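Local coordinates for protein putative sulfurtransferase DsrE (Allochromatium vinosum, PDB 2HY5) that is of uncertain function but probably carries and transfers sulfur, with a proposed part in the oxidation of intracellular sulfur, at residues Arg36-His41 with Ser110-Leu115; Met75-Ala80 with Pro105-Ser110; Asp42-Ser47 with Gln83-Val88. One frame throughout, in Å; residues are numbered along the deposited sequence.

The three contacts lie in one DsrE-family domain built on a parallel sheet. Contact 2 joins the neighbouring strands 75-78 and 108-110, and contact 1 sets strand 33-39, on the other side of 75-78, against the turn and helix 113-121 that follow strand 108-110; the two share S110 and their centres are 7 Å apart. Contact 3 lies about 9 Å from contact 2 and 12 Å from contact 1, centre to centre, where the 3-10 turn after strand 33-39 meets the end of helix 79-85. Along the chain the segments run 36-41, 42-47, 75-80, 83-88, 105-110, 110-115. Contact 2 holds C78, the probable persulfide cysteine, and contacts 1 and 3 come up to it through Y40 and V44.

Contact 1. Residues Arg36-His41 with Ser110-Leu115; sequences RVFFYH and SGLGQL
With CG anti to the backbone N (chi1 -167° and -163°), F38 in the strand and Y40 just beyond it extend their rings toward segment 110-115. L112 has the same first torsion, and its CD1 reaches between them. L115 CB sits squarely over the centre of the F38 ring, 3.6 Å from the centroid, a CH-pi contact, and G111 O lies at the ring's edge. L112 CD1 lies over a face of the Y40 ring, toward its rim, 3.5 Å from Y40 CE1 and 3.7 Å from F38 CZ. R36, bent at chi3 (-63°), swings its guanidinium alongside the first turn of helix 113-121. Its NH1 donates to Q114 O at 2.8 Å, in the guanidinium plane and on a carbonyl lone pair, while Q114 OE1, itself hydrogen-bonded to R108 NH2, lies over one guanidinium face. R36 NE makes a salt bridge to D74, which it shares with R108, and Y40 OH bonds to E24 O of the neighbouring DsrF chain. The chemistry is divided: an aromatic-aliphatic core reaches toward C78, and at the other end a buried cation, its charge probably balanced in part by D74, ties helix 113-121 to the sheet.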
# COMPACT_ATOMS: atom_id res chain seq x y z
N ARG A 36 21.12 -12.78 -6.02
CA ARG A 36 21.08 -11.56 -5.22
C ARG A 36 19.66 -11.27 -4.75
O ARG A 36 18.69 -11.57 -5.45
CB ARG A 36 21.60 -10.38 -6.06
CG ARG A 36 21.59 -9.01 -5.38
CD ARG A 36 22.41 -8.02 -6.21
NE ARG A 36 23.80 -8.46 -6.28
CZ ARG A 36 24.58 -8.37 -7.35
NH1 ARG A 36 24.12 -7.84 -8.48
NH2 ARG A 36 25.82 -8.83 -7.30
N VAL A 37 19.55 -10.73 -3.54
CA VAL A 37 18.27 -10.33 -2.97
C VAL A 37 18.42 -8.82 -2.91
O VAL A 37 19.28 -8.30 -2.20
CB VAL A 37 18.09 -10.88 -1.54
CG1 VAL A 37 16.72 -10.48 -1.01
CG2 VAL A 37 18.22 -12.39 -1.54
N PHE A 38 17.59 -8.12 -3.68
CA PHE A 38 17.67 -6.68 -3.74
C PHE A 38 16.47 -5.99 -3.11
O PHE A 38 15.33 -6.27 -3.46
CB PHE A 38 17.81 -6.25 -5.21
CG PHE A 38 18.21 -4.81 -5.38
CD1 PHE A 38 17.26 -3.80 -5.32
CD2 PHE A 38 19.55 -4.48 -5.57
CE1 PHE A 38 17.64 -2.46 -5.44
CE2 PHE A 38 19.94 -3.15 -5.70
CZ PHE A 38 18.98 -2.14 -5.64
N PHE A 39 16.75 -5.09 -2.16
CA PHE A 39 15.69 -4.36 -1.48
C PHE A 39 15.58 -2.96 -2.05
O PHE A 39 16.55 -2.20 -2.06
CB PHE A 39 15.95 -4.32 0.03
CG PHE A 39 16.02 -5.68 0.67
CD1 PHE A 39 17.21 -6.39 0.71
CD2 PHE A 39 14.88 -6.26 1.20
CE1 PHE A 39 17.26 -7.66 1.28
CE2 PHE A 39 14.92 -7.53 1.77
CZ PHE A 39 16.11 -8.23 1.80
N TYR A 40 14.38 -2.62 -2.52
CA TYR A 40 14.12 -1.31 -3.12
C TYR A 40 12.87 -0.68 -2.49
O TYR A 40 12.12 -1.37 -1.80
CB TYR A 40 13.92 -1.47 -4.63
CG TYR A 40 14.04 -0.19 -5.41
CD1 TYR A 40 15.04 0.74 -5.12
CD2 TYR A 40 13.17 0.10 -6.46
CE1 TYR A 40 15.17 1.92 -5.84
CE2 TYR A 40 13.29 1.27 -7.20
CZ TYR A 40 14.29 2.18 -6.88
OH TYR A 40 14.43 3.35 -7.60
N HIS A 41 12.65 0.61 -2.74
CA HIS A 41 11.51 1.32 -2.15
C HIS A 41 11.58 1.10 -0.63
O HIS A 41 12.66 1.03 -0.06
CB HIS A 41 10.18 0.77 -2.69
CG HIS A 41 10.06 0.80 -4.18
ND1 HIS A 41 10.12 1.96 -4.92
CD2 HIS A 41 9.82 -0.20 -5.07
CE1 HIS A 41 9.94 1.67 -6.20
NE2 HIS A 41 9.75 0.37 -6.31
N SER A 110 24.26 -0.54 -1.80
CA SER A 110 24.90 -0.36 -3.08
C SER A 110 23.98 0.30 -4.10
O SER A 110 22.84 0.63 -3.80
CB SER A 110 25.39 -1.71 -3.61
OG SER A 110 26.28 -1.52 -4.69
N GLY A 111 24.50 0.47 -5.32
CA GLY A 111 23.73 1.10 -6.38
C GLY A 111 22.62 0.28 -6.99
O GLY A 111 22.62 -0.96 -6.94
N LEU A 112 21.67 0.98 -7.60
CA LEU A 112 20.52 0.36 -8.24
C LEU A 112 21.00 -0.53 -9.39
O LEU A 112 20.31 -1.46 -9.80
CB LEU A 112 19.58 1.45 -8.75
CG LEU A 112 18.12 1.09 -9.06
CD1 LEU A 112 17.50 0.34 -7.89
CD2 LEU A 112 17.34 2.38 -9.33
N GLY A 113 22.19 -0.23 -9.91
CA GLY A 113 22.74 -1.03 -10.99
C GLY A 113 22.93 -2.50 -10.60
O GLY A 113 22.98 -3.37 -11.47
N GLN A 114 23.02 -2.77 -9.30
CA GLN A 114 23.19 -4.14 -8.83
C GLN A 114 21.91 -4.93 -9.07
O GLN A 114 21.94 -6.16 -9.18
CB GLN A 114 23.53 -4.15 -7.33
CG GLN A 114 24.86 -3.48 -6.98
CD GLN A 114 26.05 -4.14 -7.65
OE1 GLN A 114 26.41 -5.27 -7.33
NE2 GLN A 114 26.65 -3.44 -8.60
N LEU A 115 20.78 -4.23 -9.14
CA LEU A 115 19.50 -4.89 -9.39
C LEU A 115 19.43 -5.29 -10.86
O LEU A 115 19.14 -6.43 -11.20
CB LEU A 115 18.33 -3.95 -9.07
CG LEU A 115 16.95 -4.45 -9.51
CD1 LEU A 115 16.60 -5.73 -8.78
CD2 LEU A 115 15.90 -3.37 -9.25

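Contact 2. Residues Met75-Ala80 with Pro105-Ser110; sequences MVVCVA and PKFRIS
Strands 75-78 and 108-110 pair in parallel through near-straight backbone hydrogen bonds (160-162° at H): R108 N to M75 O, V77 N to R108 O at 2.8 Å, S110 N to V77 O at 2.9 Å. V79 N, in the first turn of helix 79-85, continues the series by bonding S110 O from above the carbonyl plane. The packing is tightest on the face that carries V77 and I109, where I109 CD1 presses against V77 CB at 3.5 Å, closer than usual for two carbons. I109 CG2 meets V79 CB. M75, bent at chi2 and chi3, brings CE to 3.7 Å from F107 CE2, while its SD lies obliquely 5.2 Å from the F107 ring centroid, a Met-aromatic contact. On the other face V76 and R108 lie side by side, with V76 CG2 3.4 Å from R108 NH2 and over one face of the guanidinium; R108 NE forms a salt bridge with D74 and NH2 a hydrogen bond with Q114. The looser end is at exposed K106, whose side chain leads away to E69 and whose backbone O shares a water with M75 O, 2.8 Å from each. C78, the probable persulfide cysteine, ends strand 75-78 at the N-cap of helix 79-85, its side chain capping a backbone N. Strand 33-39 bonds the other edge of 75-78, and W64 of helix 60-71 packs on M75 and F107.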
# COMPACT_ATOMS: atom_id res chain seq x y z
N MET A 75 22.81 -9.83 -0.07
CA MET A 75 21.64 -9.00 0.22
C MET A 75 22.04 -7.56 -0.00
O MET A 75 22.91 -7.03 0.70
CB MET A 75 21.23 -9.22 1.67
CG MET A 75 21.21 -10.68 2.05
SD MET A 75 19.55 -11.28 2.32
CE MET A 75 19.44 -11.03 3.90
N VAL A 76 21.40 -6.92 -0.97
CA VAL A 76 21.73 -5.55 -1.32
C VAL A 76 20.58 -4.58 -1.09
O VAL A 76 19.43 -4.87 -1.42
CB VAL A 76 22.18 -5.48 -2.80
CG1 VAL A 76 22.71 -4.09 -3.13
CG2 VAL A 76 23.23 -6.54 -3.07
N VAL A 77 20.92 -3.43 -0.52
CA VAL A 77 19.96 -2.37 -0.24
C VAL A 77 20.30 -1.15 -1.10
O VAL A 77 21.43 -0.67 -1.10
CB VAL A 77 20.02 -1.97 1.25
CG1 VAL A 77 19.09 -0.81 1.53
CG2 VAL A 77 19.67 -3.18 2.11
N CYS A 78 19.31 -0.66 -1.85
CA CYS A 78 19.51 0.49 -2.73
C CYS A 78 19.92 1.73 -1.95
O CYS A 78 19.23 2.15 -1.01
CB CYS A 78 18.22 0.79 -3.50
SG CYS A 78 18.36 2.24 -4.55
N VAL A 79 21.03 2.34 -2.34
CA VAL A 79 21.52 3.53 -1.65
C VAL A 79 20.58 4.73 -1.75
O VAL A 79 20.36 5.44 -0.77
CB VAL A 79 22.92 3.94 -2.17
CG1 VAL A 79 22.85 4.35 -3.64
CG2 VAL A 79 23.47 5.08 -1.33
N ALA A 80 20.02 4.95 -2.94
CA ALA A 80 19.10 6.07 -3.16
C ALA A 80 17.87 5.95 -2.28
O ALA A 80 17.48 6.90 -1.59
CB ALA A 80 18.69 6.13 -4.63
N PRO A 105 24.70 -5.68 9.83
CA PRO A 105 25.96 -6.09 9.22
C PRO A 105 25.94 -7.11 8.08
O PRO A 105 26.91 -7.20 7.32
CB PRO A 105 26.80 -6.55 10.41
CG PRO A 105 25.76 -7.06 11.37
CD PRO A 105 24.71 -5.99 11.28
N LYS A 106 24.86 -7.87 7.96
CA LYS A 106 24.76 -8.86 6.89
C LYS A 106 24.31 -8.26 5.55
O LYS A 106 24.43 -8.89 4.50
CB LYS A 106 23.80 -9.99 7.29
CG LYS A 106 24.50 -11.21 7.87
CD LYS A 106 25.43 -11.84 6.84
CE LYS A 106 26.12 -13.07 7.40
NZ LYS A 106 26.89 -12.75 8.63
N PHE A 107 23.78 -7.04 5.60
CA PHE A 107 23.31 -6.38 4.39
C PHE A 107 24.34 -5.36 3.91
O PHE A 107 25.13 -4.83 4.69
CB PHE A 107 22.00 -5.62 4.66
CG PHE A 107 20.87 -6.50 5.13
CD1 PHE A 107 20.88 -7.06 6.40
CD2 PHE A 107 19.76 -6.71 4.32
CE1 PHE A 107 19.80 -7.82 6.86
CE2 PHE A 107 18.68 -7.47 4.76
CZ PHE A 107 18.70 -8.02 6.03
N ARG A 108 24.33 -5.07 2.61
CA ARG A 108 25.24 -4.07 2.07
C ARG A 108 24.45 -3.04 1.27
O ARG A 108 23.47 -3.38 0.61
CB ARG A 108 26.32 -4.71 1.20
CG ARG A 108 25.87 -5.28 -0.15
CD ARG A 108 27.07 -5.95 -0.87
NE ARG A 108 26.72 -6.54 -2.16
CZ ARG A 108 26.73 -5.90 -3.32
NH1 ARG A 108 27.07 -4.62 -3.38
NH2 ARG A 108 26.39 -6.53 -4.43
N ILE A 109 24.86 -1.78 1.36
CA ILE A 109 24.22 -0.70 0.63
C ILE A 109 24.97 -0.50 -0.68
O ILE A 109 26.19 -0.33 -0.68
CB ILE A 109 24.26 0.63 1.43
CG1 ILE A 109 23.00 0.77 2.29
CG2 ILE A 109 24.32 1.82 0.48
CD1 ILE A 109 22.61 -0.46 3.02
N SER A 110 24.26 -0.54 -1.80
CA SER A 110 24.90 -0.36 -3.08
C SER A 110 23.98 0.30 -4.10
O SER A 110 22.84 0.63 -3.80
CB SER A 110 25.39 -1.71 -3.61
OG SER A 110 26.28 -1.52 -4.69
O HOH W 1 24.84 -8.84 1.70

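Contact 3. Residues Asp42-Ser47 with Gln83-Val88; sequences DGVNNS and QRRGIV
One buried salt bridge joins the two segments: R85 NE donates to D42 OD1 at 2.6 Å, with an N-H...O angle of 154°. The oxygen lies in the guanidinium plane and is met on its anti lone pair, yet the carboxylate and guanidinium planes stand almost perpendicular, so the acid grips through one oxygen rather than as a two-pronged pair. Next to it V44 CG2 rests 3.7 Å from R85 CD and 4.0 Å from I87 CG1. The methyl and methylene groups of I87 also lie against polar atoms: CG1 is 3.5 Å from V44 O, CD1 packs beside N45 ND2, and CG2 is 3.4 Å from S47 OG.

The R85 chain is extended from CG to NE, which carries the guanidinium across to the 3-10 turn. R85 NH1 bonds back to A81 O of its own helix, while NH2 reaches Q13 of the second DsrE subunit and makes a salt bridge to E24 of the DsrF chain. An alanine at R85 would remove the guanidinium and would probably leave D42 without this buried counter-charge and loosen the link to both neighbouring subunits. On the facing segment, S47 OG bonds V44 O at 2.7 Å, nearly along the C=O axis, and N46 ND2 bonds G43 O at 2.9 Å; each carbonyl also accepts a backbone N-H, which probably stiffens the turn. G86, with positive phi (100°), is the first residue past the helix, and I87 follows it facing V44.

V44 also comes within about 4 Å of C78, side chain to side chain, so this turn lines the surroundings of the probable persulfide cysteine. The contact thus joins the turn that follows strand 33-39 to the C-terminal end of helix 79-85, with V44 and S47 also packing on V77 of strand 75-78.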
# COMPACT_ATOMS: atom_id res chain seq x y z
N ASP A 42 10.42 0.98 0.02
CA ASP A 42 10.38 0.74 1.47
C ASP A 42 11.05 -0.59 1.83
O ASP A 42 11.26 -0.89 3.00
CB ASP A 42 8.94 0.74 1.98
CG ASP A 42 8.47 2.11 2.42
OD1 ASP A 42 9.25 3.08 2.30
OD2 ASP A 42 7.32 2.22 2.90
N GLY A 43 11.36 -1.38 0.81
CA GLY A 43 12.01 -2.65 1.03
C GLY A 43 13.34 -2.49 1.76
O GLY A 43 13.78 -3.39 2.46
N VAL A 44 13.97 -1.33 1.59
CA VAL A 44 15.25 -1.10 2.26
C VAL A 44 15.14 -1.20 3.78
O VAL A 44 16.14 -1.45 4.47
CB VAL A 44 15.86 0.28 1.88
CG1 VAL A 44 16.07 0.35 0.37
CG2 VAL A 44 14.94 1.40 2.35
N ASN A 45 13.93 -1.02 4.31
CA ASN A 45 13.73 -1.07 5.75
C ASN A 45 13.87 -2.48 6.35
O ASN A 45 13.77 -2.66 7.57
CB ASN A 45 12.37 -0.46 6.10
CG ASN A 45 12.33 1.06 5.86
OD1 ASN A 45 11.27 1.65 5.67
ND2 ASN A 45 13.50 1.69 5.88
N ASN A 46 14.09 -3.48 5.49
CA ASN A 46 14.27 -4.85 5.96
C ASN A 46 15.72 -5.05 6.40
O ASN A 46 16.09 -6.14 6.83
CB ASN A 46 14.00 -5.84 4.83
CG ASN A 46 12.53 -6.05 4.58
OD1 ASN A 46 11.86 -6.72 5.36
ND2 ASN A 46 12.03 -5.48 3.49
N SER A 47 16.52 -4.00 6.29
CA SER A 47 17.94 -4.11 6.63
C SER A 47 18.40 -3.43 7.91
O SER A 47 19.59 -3.40 8.19
CB SER A 47 18.78 -3.59 5.47
OG SER A 47 18.63 -2.19 5.31
N GLN A 83 18.85 6.38 1.45
CA GLN A 83 19.09 7.76 1.87
C GLN A 83 17.79 8.49 2.13
O GLN A 83 17.68 9.31 3.03
CB GLN A 83 19.90 8.50 0.81
CG GLN A 83 21.34 8.03 0.70
CD GLN A 83 22.09 8.68 -0.43
OE1 GLN A 83 23.31 8.55 -0.55
NE2 GLN A 83 21.36 9.39 -1.29
N ARG A 84 16.79 8.19 1.32
CA ARG A 84 15.49 8.82 1.45
C ARG A 84 14.78 8.36 2.71
O ARG A 84 14.07 9.13 3.36
CB ARG A 84 14.64 8.48 0.23
CG ARG A 84 13.61 9.52 -0.17
CD ARG A 84 12.93 9.07 -1.46
NE ARG A 84 13.91 8.56 -2.42
CZ ARG A 84 14.34 9.22 -3.49
NH1 ARG A 84 13.89 10.43 -3.75
NH2 ARG A 84 15.24 8.66 -4.28
N ARG A 85 14.99 7.10 3.09
CA ARG A 85 14.31 6.52 4.23
C ARG A 85 15.05 6.39 5.56
O ARG A 85 14.43 6.10 6.58
CB ARG A 85 13.74 5.18 3.80
CG ARG A 85 12.78 5.31 2.62
CD ARG A 85 12.34 3.97 2.10
NE ARG A 85 11.29 4.08 1.08
CZ ARG A 85 11.48 4.50 -0.17
NH1 ARG A 85 12.69 4.88 -0.57
NH2 ARG A 85 10.46 4.52 -1.02
N GLY A 86 16.36 6.59 5.55
CA GLY A 86 17.10 6.51 6.80
C GLY A 86 17.84 5.23 7.10
O GLY A 86 17.98 4.87 8.27
N ILE A 87 18.31 4.52 6.08
CA ILE A 87 19.09 3.31 6.30
C ILE A 87 20.52 3.78 6.08
O ILE A 87 20.87 4.26 5.00
CB ILE A 87 18.74 2.18 5.30
CG1 ILE A 87 17.31 1.68 5.57
CG2 ILE A 87 19.72 1.02 5.45
CD1 ILE A 87 17.11 1.04 6.94
N VAL A 88 21.35 3.65 7.11
CA VAL A 88 22.71 4.15 7.07
C VAL A 88 23.79 3.19 7.54
O VAL A 88 23.65 2.56 8.59
CB VAL A 88 22.82 5.44 7.93
CG1 VAL A 88 24.22 6.01 7.87
CG2 VAL A 88 21.78 6.46 7.49